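Local atomic coordinates of methyl-coenzyme M reductase gamma subunit (Methermicoccus shengliensis DSM 18856, PDB entry 7NKG), a protein that forms the gamma subunit of methyl-coenzyme M reductase, the nickel enzyme that uses factor 430 to make methane from methyl-coenzyme M and coenzyme B. Residues Y85-D90 with R121-A126; R152-H157 with D188-P193. All coordinates share one frame; numbering follows the deposited sequence.

Contact 1: residues Y85-D90 with R121-A126. With F43 (factor 430), chain V.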
loop_
_atom_site.group_PDB
_atom_site.type_symbol
_atom_site.label_atom_id
_atom_site.label_comp_id
_atom_site.label_asym_id
_atom_site.label_seq_id
_atom_site.Cartn_x
_atom_site.Cartn_y
_atom_site.Cartn_z
ATOM N N TYR C 85 20.171 10.283 32.411
ATOM C CA TYR C 85 20.052 8.854 32.647
ATOM C C TYR C 85 21.215 8.212 33.409
ATOM O O TYR C 85 22.320 8.757 33.465
ATOM C CB TYR C 85 19.874 8.186 31.286
ATOM C CG TYR C 85 21.159 8.154 30.508
ATOM C CD1 TYR C 85 21.553 9.235 29.737
ATOM C CD2 TYR C 85 22.024 7.081 30.612
ATOM C CE1 TYR C 85 22.810 9.278 29.155
ATOM C CE2 TYR C 85 23.255 7.094 29.997
ATOM C CZ TYR C 85 23.687 8.227 29.350
ATOM O OH TYR C 85 24.883 8.153 28.691
ATOM N N VAL C 86 20.938 7.012 33.953
ATOM C CA VAL C 86 21.900 6.141 34.622
ATOM C C VAL C 86 21.641 4.769 33.993
ATOM O O VAL C 86 20.519 4.271 34.110
ATOM C CB VAL C 86 21.683 6.103 36.155
ATOM C CG1 VAL C 86 22.558 5.032 36.806
ATOM C CG2 VAL C 86 21.962 7.472 36.774
ATOM N N GLN C 87 22.621 4.196 33.278
ATOM C CA GLN C 87 22.431 2.902 32.623
ATOM C C GLN C 87 23.467 1.906 33.111
ATOM O O GLN C 87 24.660 2.205 33.085
ATOM C CB GLN C 87 22.476 3.028 31.097
ATOM C CG GLN C 87 22.258 1.696 30.390
ATOM C CD GLN C 87 21.816 1.886 28.968
ATOM O OE1 GLN C 87 20.625 2.048 28.688
ATOM N NE2 GLN C 87 22.760 1.884 28.024
ATOM N N TRP C 88 23.004 0.704 33.498
ATOM C CA TRP C 88 23.828 -0.370 34.039
ATOM C C TRP C 88 23.786 -1.633 33.185
ATOM O O TRP C 88 22.733 -1.979 32.655
ATOM C CB TRP C 88 23.304 -0.766 35.427
ATOM C CG TRP C 88 23.790 0.127 36.527
ATOM C CD1 TRP C 88 23.105 1.137 37.135
ATOM C CD2 TRP C 88 25.085 0.090 37.139
ATOM N NE1 TRP C 88 23.900 1.745 38.081
ATOM C CE2 TRP C 88 25.121 1.113 38.111
ATOM C CE3 TRP C 88 26.217 -0.723 36.971
ATOM C CZ2 TRP C 88 26.241 1.345 38.909
ATOM C CZ3 TRP C 88 27.336 -0.471 37.738
ATOM C CH2 TRP C 88 27.338 0.546 38.704
ATOM N N THR C 89 24.913 -2.334 33.115
ATOM C CA THR C 89 25.038 -3.656 32.510
ATOM C C THR C 89 25.471 -4.561 33.654
ATOM O O THR C 89 26.362 -4.189 34.427
ATOM C CB THR C 89 26.035 -3.664 31.368
ATOM O OG1 THR C 89 25.531 -2.818 30.330
ATOM C CG2 THR C 89 26.279 -5.070 30.812
ATOM N N ASP C 90 24.834 -5.735 33.781
ATOM C CA ASP C 90 25.109 -6.642 34.903
ATOM C C ASP C 90 25.414 -8.048 34.404
ATOM O O ASP C 90 24.603 -8.623 33.679
ATOM C CB ASP C 90 23.879 -6.676 35.819
ATOM C CG ASP C 90 23.634 -5.340 36.484
ATOM O OD1 ASP C 90 24.429 -4.971 37.363
ATOM O OD2 ASP C 90 22.641 -4.665 36.119
ATOM N N ARG C 121 21.352 -4.285 29.226
ATOM C CA ARG C 121 21.377 -2.926 29.748
ATOM C C ARG C 121 20.062 -2.644 30.458
ATOM O O ARG C 121 19.017 -3.205 30.103
ATOM C CB ARG C 121 21.592 -1.899 28.605
ATOM C CG ARG C 121 20.734 -2.169 27.351
ATOM C CD ARG C 121 20.811 -1.133 26.234
ATOM N NE ARG C 121 20.157 0.132 26.614
ATOM C CZ ARG C 121 19.329 0.884 25.876
ATOM N NH1 ARG C 121 18.940 0.480 24.664
ATOM N NH2 ARG C 121 18.864 2.037 26.355
ATOM N N GLN C 122 20.127 -1.824 31.482
ATOM C CA GLN C 122 18.955 -1.385 32.228
ATOM C C GLN C 122 19.162 0.107 32.456
ATOM O O GLN C 122 20.256 0.515 32.839
ATOM C CB GLN C 122 18.808 -2.155 33.549
ATOM C CG GLN C 122 17.494 -1.825 34.271
ATOM C CD GLN C 122 17.571 -0.609 35.168
ATOM O OE1 GLN C 122 18.669 -0.113 35.480
ATOM N NE2 GLN C 122 16.407 -0.078 35.574
ATOM N N ILE C 123 18.133 0.911 32.217
ATOM C CA ILE C 123 18.245 2.359 32.306
ATOM C C ILE C 123 17.204 2.984 33.198
ATOM O O ILE C 123 16.097 2.471 33.317
ATOM C CB ILE C 123 18.142 2.939 30.860
ATOM C CG1 ILE C 123 18.341 4.477 30.856
ATOM C CG2 ILE C 123 16.788 2.564 30.198
ATOM C CD1 ILE C 123 18.734 5.033 29.498
ATOM N N VAL C 124 17.541 4.132 33.787
ATOM C CA VAL C 124 16.571 4.949 34.482
ATOM C C VAL C 124 16.783 6.355 33.961
ATOM O O VAL C 124 17.891 6.878 34.070
ATOM C CB VAL C 124 16.653 4.906 36.023
ATOM C CG1 VAL C 124 15.682 5.908 36.648
ATOM C CG2 VAL C 124 16.366 3.498 36.540
ATOM N N GLU C 125 15.743 6.961 33.388
ATOM C CA GLU C 125 15.782 8.363 32.995
ATOM C C GLU C 125 14.937 9.121 34.023
ATOM O O GLU C 125 13.896 8.637 34.472
ATOM C CB GLU C 125 15.222 8.600 31.593
ATOM C CG GLU C 125 16.031 7.953 30.495
ATOM C CD GLU C 125 15.675 8.459 29.115
ATOM O OE1 GLU C 125 15.643 9.694 28.915
ATOM O OE2 GLU C 125 15.439 7.615 28.224
ATOM N N ALA C 126 15.394 10.298 34.416
ATOM C CA ALA C 126 14.666 11.132 35.375
ATOM C C ALA C 126 15.250 12.554 35.321
ATOM O O ALA C 126 16.328 12.757 34.749
ATOM C CB ALA C 126 14.790 10.548 36.805
HETATM NI NI F43 V . 20.549 -3.575 18.936
HETATM N NA F43 V . 20.685 -2.612 17.101
HETATM C CHA F43 V . 20.295 -4.657 15.884
HETATM C C1A F43 V . 20.730 -3.220 15.994
HETATM C C2A F43 V . 21.314 -2.391 14.859
HETATM C C3A F43 V . 21.920 -1.208 15.644
HETATM C C4A F43 V . 20.938 -1.175 16.848
HETATM C C5A F43 V . 20.194 -1.847 13.941
HETATM C C6A F43 V . 20.733 -1.022 12.774
HETATM O O7A F43 V . 21.232 -1.544 11.779
HETATM N N8A F43 V . 20.584 0.243 12.848
HETATM C C9A F43 V . 22.284 -3.247 14.034
HETATM C CAA F43 V . 23.410 -1.367 16.059
HETATM C CBA F43 V . 24.372 -1.101 14.900
HETATM C CCA F43 V . 25.623 -0.401 15.337
HETATM O ODA F43 V . 26.337 -0.910 16.239
HETATM O OEA F43 V . 25.915 0.668 14.736
HETATM N NB F43 V . 20.389 -1.723 19.845
HETATM C CHB F43 V . 21.430 -0.438 18.090
HETATM C C1B F43 V . 20.338 -0.412 19.159
HETATM C C2B F43 V . 20.565 0.642 20.290
HETATM C C3B F43 V . 21.104 -0.175 21.469
HETATM C C4B F43 V . 20.646 -1.557 21.095
HETATM N N5B F43 V . 19.044 0.005 18.617
HETATM C C6B F43 V . 18.426 0.922 19.347
HETATM O O7B F43 V . 17.391 1.516 19.049
HETATM C C8B F43 V . 19.156 1.144 20.634
HETATM C C9B F43 V . 21.380 1.902 19.909
HETATM C CAB F43 V . 22.646 -0.144 21.574
HETATM C CBB F43 V . 23.226 -1.018 22.685
HETATM C CCB F43 V . 24.637 -0.569 22.985
HETATM O ODB F43 V . 25.591 -1.381 22.896
HETATM O OEB F43 V . 24.831 0.618 23.359
HETATM N NC F43 V . 20.731 -4.562 20.736
HETATM C CHC F43 V . 20.617 -2.617 22.127
HETATM C C1C F43 V . 20.703 -3.944 21.928
HETATM C C2C F43 V . 20.724 -4.885 23.092
HETATM C C3C F43 V . 21.206 -6.166 22.399
HETATM C C4C F43 V . 20.959 -5.893 20.929
HETATM C C5C F43 V . 19.277 -5.038 23.570
HETATM C C6C F43 V . 19.287 -5.884 24.841
HETATM O O7C F43 V . 20.038 -5.552 25.774
HETATM O O8C F43 V . 18.535 -6.886 24.939
HETATM C C8C F43 V . 22.709 -6.412 22.620
HETATM C C9C F43 V . 23.034 -6.772 24.075
HETATM C CAC F43 V . 24.437 -7.345 24.255
HETATM O OBC F43 V . 24.726 -7.826 25.378
HETATM O OCC F43 V . 25.263 -7.334 23.306
HETATM N ND F43 V . 21.030 -5.366 18.062
HETATM C CHD F43 V . 21.022 -6.855 19.962
HETATM C C5D F43 V . 21.248 -8.958 17.925
HETATM C C6D F43 V . 21.479 -9.390 19.368
HETATM C C7D F43 V . 20.959 -8.321 20.297
HETATM O O8D F43 V . 20.544 -8.729 21.360
HETATM C C9D F43 V . 22.302 -7.226 15.191
HETATM C CAD F43 V . 22.144 -8.634 14.634
HETATM O OBD F43 V . 23.140 -9.205 14.100
HETATM O OCD F43 V . 21.048 -9.255 14.710
HETATM C C1D F43 V . 21.213 -6.545 18.658
HETATM C C2D F43 V . 21.788 -7.543 17.680
HETATM C C3D F43 V . 21.367 -6.932 16.350
HETATM C C4D F43 V . 21.363 -5.435 16.640
HETATM O O HOH W 1 19.952 2.062 36.071
#

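Contact 2: residues R152-H157 with D188-P193. With F43 (factor 430), chain V.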
loop_
_atom_site.group_PDB
_atom_site.type_symbol
_atom_site.label_atom_id
_atom_site.label_comp_id
_atom_site.label_asym_id
_atom_site.label_seq_id
_atom_site.Cartn_x
_atom_site.Cartn_y
_atom_site.Cartn_z
ATOM N N ARG C 152 27.194 1.825 31.681
ATOM C CA ARG C 152 27.427 1.876 30.237
ATOM C C ARG C 152 26.239 2.483 29.546
ATOM O O ARG C 152 25.225 1.813 29.412
ATOM C CB ARG C 152 27.650 0.458 29.685
ATOM C CG ARG C 152 28.727 -0.324 30.423
ATOM C CD ARG C 152 28.925 -1.713 29.883
ATOM N NE ARG C 152 29.952 -2.401 30.656
ATOM C CZ ARG C 152 30.417 -3.615 30.395
ATOM N NH1 ARG C 152 29.951 -4.306 29.352
ATOM N NH2 ARG C 152 31.374 -4.141 31.150
ATOM N N GLY C 153 26.364 3.720 29.103
ATOM C CA GLY C 153 25.317 4.384 28.336
ATOM C C GLY C 153 25.360 4.022 26.852
ATOM O O GLY C 153 24.467 4.412 26.097
ATOM N N ALA C 154 26.406 3.312 26.407
ATOM C CA ALA C 154 26.567 2.898 25.006
ATOM C C ALA C 154 27.616 1.763 24.931
ATOM O O ALA C 154 28.516 1.698 25.778
ATOM C CB ALA C 154 27.013 4.075 24.156
ATOM N N THR C 155 27.532 0.895 23.910
ATOM C CA THR C 155 28.454 -0.239 23.719
ATOM C C THR C 155 28.422 -1.125 24.983
ATOM O O THR C 155 29.409 -1.286 25.688
ATOM C CB THR C 155 29.860 0.257 23.344
ATOM O OG1 THR C 155 29.756 1.265 22.340
ATOM C CG2 THR C 155 30.751 -0.876 22.885
ATOM N N VAL C 156 27.245 -1.663 25.252
ATOM C CA VAL C 156 26.949 -2.356 26.496
ATOM C C VAL C 156 27.412 -3.812 26.549
ATOM O O VAL C 156 27.478 -4.361 27.647
ATOM C CB VAL C 156 25.432 -2.242 26.822
ATOM C CG1 VAL C 156 24.992 -0.772 26.819
ATOM C CG2 VAL C 156 24.576 -3.078 25.861
ATOM N N HIS C 157 27.703 -4.440 25.393
ATOM C CA HIS C 157 28.073 -5.859 25.270
ATOM C C HIS C 157 28.910 -6.407 26.434
ATOM O O HIS C 157 29.927 -5.806 26.784
ATOM C CB HIS C 157 28.855 -6.081 23.964
ATOM C CG HIS C 157 28.978 -7.518 23.561
ATOM N ND1 HIS C 157 27.877 -8.242 23.143
ATOM C CD2 HIS C 157 30.079 -8.300 23.450
ATOM C CE1 HIS C 157 28.331 -9.454 22.840
ATOM N NE2 HIS C 157 29.652 -9.531 22.995
ATOM N N ASP C 188 33.693 8.260 31.478
ATOM C CA ASP C 188 32.279 8.371 31.851
ATOM C C ASP C 188 31.480 7.176 31.269
ATOM O O ASP C 188 32.037 6.347 30.540
ATOM C CB ASP C 188 31.679 9.741 31.481
ATOM C CG ASP C 188 31.495 10.010 30.010
ATOM O OD1 ASP C 188 31.505 9.045 29.225
ATOM O OD2 ASP C 188 31.347 11.200 29.643
ATOM N N GLN C 189 30.173 7.112 31.550
ATOM C CA GLN C 189 29.368 5.972 31.131
ATOM C C GLN C 189 29.266 5.844 29.598
ATOM O O GLN C 189 28.960 4.755 29.151
ATOM C CB GLN C 189 27.998 5.959 31.817
ATOM C CG GLN C 189 27.059 7.088 31.440
ATOM C CD GLN C 189 25.755 6.972 32.199
ATOM O OE1 GLN C 189 25.189 5.865 32.363
ATOM N NE2 GLN C 189 25.202 8.106 32.631
ATOM N N VAL C 190 29.605 6.887 28.801
ATOM C CA VAL C 190 29.622 6.739 27.334
ATOM C C VAL C 190 31.064 6.665 26.766
ATOM O O VAL C 190 31.241 6.792 25.553
ATOM C CB VAL C 190 28.740 7.783 26.581
ATOM C CG1 VAL C 190 27.260 7.513 26.799
ATOM C CG2 VAL C 190 29.088 9.215 26.949
ATOM N N GLY C 191 32.054 6.363 27.612
ATOM C CA GLY C 191 33.415 6.137 27.158
ATOM C C GLY C 191 34.308 7.347 26.983
ATOM O O GLY C 191 35.403 7.193 26.442
ATOM N N VAL C 192 33.886 8.550 27.426
ATOM C CA VAL C 192 34.734 9.735 27.288
ATOM C C VAL C 192 35.758 9.710 28.412
ATOM O O VAL C 192 35.350 9.728 29.579
ATOM C CB VAL C 192 33.922 11.052 27.333
ATOM C CG1 VAL C 192 34.843 12.273 27.220
ATOM C CG2 VAL C 192 32.896 11.082 26.219
ATOM N N PRO C 193 37.077 9.737 28.126
ATOM C CA PRO C 193 38.054 9.767 29.228
ATOM C C PRO C 193 37.831 10.899 30.210
ATOM O O PRO C 193 37.518 12.016 29.790
ATOM C CB PRO C 193 39.399 9.923 28.516
ATOM C CG PRO C 193 39.165 9.392 27.151
ATOM C CD PRO C 193 37.750 9.713 26.808
HETATM NI NI F43 V . 20.549 -3.575 18.936
HETATM N NA F43 V . 20.685 -2.612 17.101
HETATM C CHA F43 V . 20.295 -4.657 15.884
HETATM C C1A F43 V . 20.730 -3.220 15.994
HETATM C C2A F43 V . 21.314 -2.391 14.859
HETATM C C3A F43 V . 21.920 -1.208 15.644
HETATM C C4A F43 V . 20.938 -1.175 16.848
HETATM C C5A F43 V . 20.194 -1.847 13.941
HETATM C C6A F43 V . 20.733 -1.022 12.774
HETATM O O7A F43 V . 21.232 -1.544 11.779
HETATM N N8A F43 V . 20.584 0.243 12.848
HETATM C C9A F43 V . 22.284 -3.247 14.034
HETATM C CAA F43 V . 23.410 -1.367 16.059
HETATM C CBA F43 V . 24.372 -1.101 14.900
HETATM C CCA F43 V . 25.623 -0.401 15.337
HETATM O ODA F43 V . 26.337 -0.910 16.239
HETATM O OEA F43 V . 25.915 0.668 14.736
HETATM N NB F43 V . 20.389 -1.723 19.845
HETATM C CHB F43 V . 21.430 -0.438 18.090
HETATM C C1B F43 V . 20.338 -0.412 19.159
HETATM C C2B F43 V . 20.565 0.642 20.290
HETATM C C3B F43 V . 21.104 -0.175 21.469
HETATM C C4B F43 V . 20.646 -1.557 21.095
HETATM N N5B F43 V . 19.044 0.005 18.617
HETATM C C6B F43 V . 18.426 0.922 19.347
HETATM O O7B F43 V . 17.391 1.516 19.049
HETATM C C8B F43 V . 19.156 1.144 20.634
HETATM C C9B F43 V . 21.380 1.902 19.909
HETATM C CAB F43 V . 22.646 -0.144 21.574
HETATM C CBB F43 V . 23.226 -1.018 22.685
HETATM C CCB F43 V . 24.637 -0.569 22.985
HETATM O ODB F43 V . 25.591 -1.381 22.896
HETATM O OEB F43 V . 24.831 0.618 23.359
HETATM N NC F43 V . 20.731 -4.562 20.736
HETATM C CHC F43 V . 20.617 -2.617 22.127
HETATM C C1C F43 V . 20.703 -3.944 21.928
HETATM C C2C F43 V . 20.724 -4.885 23.092
HETATM C C3C F43 V . 21.206 -6.166 22.399
HETATM C C4C F43 V . 20.959 -5.893 20.929
HETATM C C5C F43 V . 19.277 -5.038 23.570
HETATM C C6C F43 V . 19.287 -5.884 24.841
HETATM O O7C F43 V . 20.038 -5.552 25.774
HETATM O O8C F43 V . 18.535 -6.886 24.939
HETATM C C8C F43 V . 22.709 -6.412 22.620
HETATM C C9C F43 V . 23.034 -6.772 24.075
HETATM C CAC F43 V . 24.437 -7.345 24.255
HETATM O OBC F43 V . 24.726 -7.826 25.378
HETATM O OCC F43 V . 25.263 -7.334 23.306
HETATM N ND F43 V . 21.030 -5.366 18.062
HETATM C CHD F43 V . 21.022 -6.855 19.962
HETATM C C5D F43 V . 21.248 -8.958 17.925
HETATM C C6D F43 V . 21.479 -9.390 19.368
HETATM C C7D F43 V . 20.959 -8.321 20.297
HETATM O O8D F43 V . 20.544 -8.729 21.360
HETATM C C9D F43 V . 22.302 -7.226 15.191
HETATM C CAD F43 V . 22.144 -8.634 14.634
HETATM O OBD F43 V . 23.140 -9.205 14.100
HETATM O OCD F43 V . 21.048 -9.255 14.710
HETATM C C1D F43 V . 21.213 -6.545 18.658
HETATM C C2D F43 V . 21.788 -7.543 17.680
HETATM C C3D F43 V . 21.367 -6.932 16.350
HETATM C C4D F43 V . 21.363 -5.435 16.640
#

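Contact 1: residues Y85-D90 with R121-A126
Gln87 and Arg121 show how a buried amide can steer an active-site arginine. Arg121 grips the amide oxygen side-on, NE to OE1 at 2.9 Å and NH2 to OE1 at 2.9 Å, with OE1 at the guanidinium edge. The two donors use the oxygen differently: NH2 comes in the amide plane, on a lone pair, whereas NE sits above that plane, the amide and guanidinium being turned 59° apart. A bend at chi3 (-70°) brings NE and NH2 back onto Gln87, while NH1 forms a salt bridge to bound 1-thioethanesulfonic acid and Gln87 NE2 bonds to Arg152 O. Arg121 also lines the factor 430 pocket, its CG 3.8 Å from the cofactor's O7C. An alanine here would probably leave Gln87 OE1 without its two donors and take one positive partner from the sulfonate. Farther along the same face, Ile123 CD1 touches Tyr85 CB at 3.8 Å and meets the tyrosine ring obliquely. Beside Gln122, on the opposite face, a water donates to its OE1 (2.6 Å) and to the backbone Val86 O (3.0 Å), while Gln122 NE2 bonds to Ser103. Backbone bonds such as Val124 N to Val86 O, 3.0 Å, run beneath. Strands 83-90 and 122-127 are the two inner strands of a four-stranded antiparallel sheet, with 114-117 and 149-151 at its edges; helices 99-109 and 128-140 pack on the Val86, Gln122 and Val124 face.

Contact 2: residues R152-H157 with D188-P193
Arg152, whose CA rests 3.4 Å from the carbonyl O of Gln189, turns its flat guanidinium back on its own segment: NH1 donates to Val156 O at 3.0 Å, with the carbonyl carbons of Val156 and His157 at the guanidinium edge, while NH2 goes to Phe170 O. The His157 ring is also met edge-on, ND1 giving factor 430 OCC a nearly straight bond (2.8 Å, 169°); an aromatic side chain of another protein chain packs edge-to-face with this ring. The Asp188 carboxylate is used through its faces instead, since Val190 N and Val192 N reach OD1 from opposite sides of its plane. The two segments meet where Gly153 N donates to Gln189 O at 2.8 Å, from above the carbonyl plane; Arg175 shares that oxygen. Val190 CG1 lies 4.0 Å from Gly153 C, so close to the glycine that a CB on Gly153 would collide with it. With CG between its backbone N and carbonyl carbon (chi1 67°), the extended Gln189 side chain runs past Gly153 N, its CB 3.9 Å away, and its amide bonds to Leu41, Tyr85 and Gln87. Past the junction, Thr155 N and Val156 N grip the two oxygens of the same factor 430 carboxylate, OEB at 2.8 Å and ODB at 2.9 Å. Segment 188-193 is the end of a beta hairpin: an Asx turn on Asp188 combined with a type I turn and a left-handed Gly191, the pattern of a type I turn with a G1 bulge. It abuts the loop that lines the cofactor pocket.

Overall arrangement
Both contacts are buried, yet they illustrate two ways of building around one cofactor. Contact 1, whose centre lies about 6 Å from that of the chain, is regular sheet: paired strands with a ladder of backbone bonds and well over twice the buried area of contact 2. Contact 2, its centre about 15 Å from that of the chain, joins two loops through a single backbone bond and a little apolar touching; its polar groups serve turns, neighbouring loops and strand 83-90, and factor 430. That strand carries half of contact 1 and takes bonds from both loops of contact 2. Contact 1 supplies a side chain to the bound coenzyme M, contact 2 two backbone N-H groups and a histidine side chain to the cofactor's carboxylates.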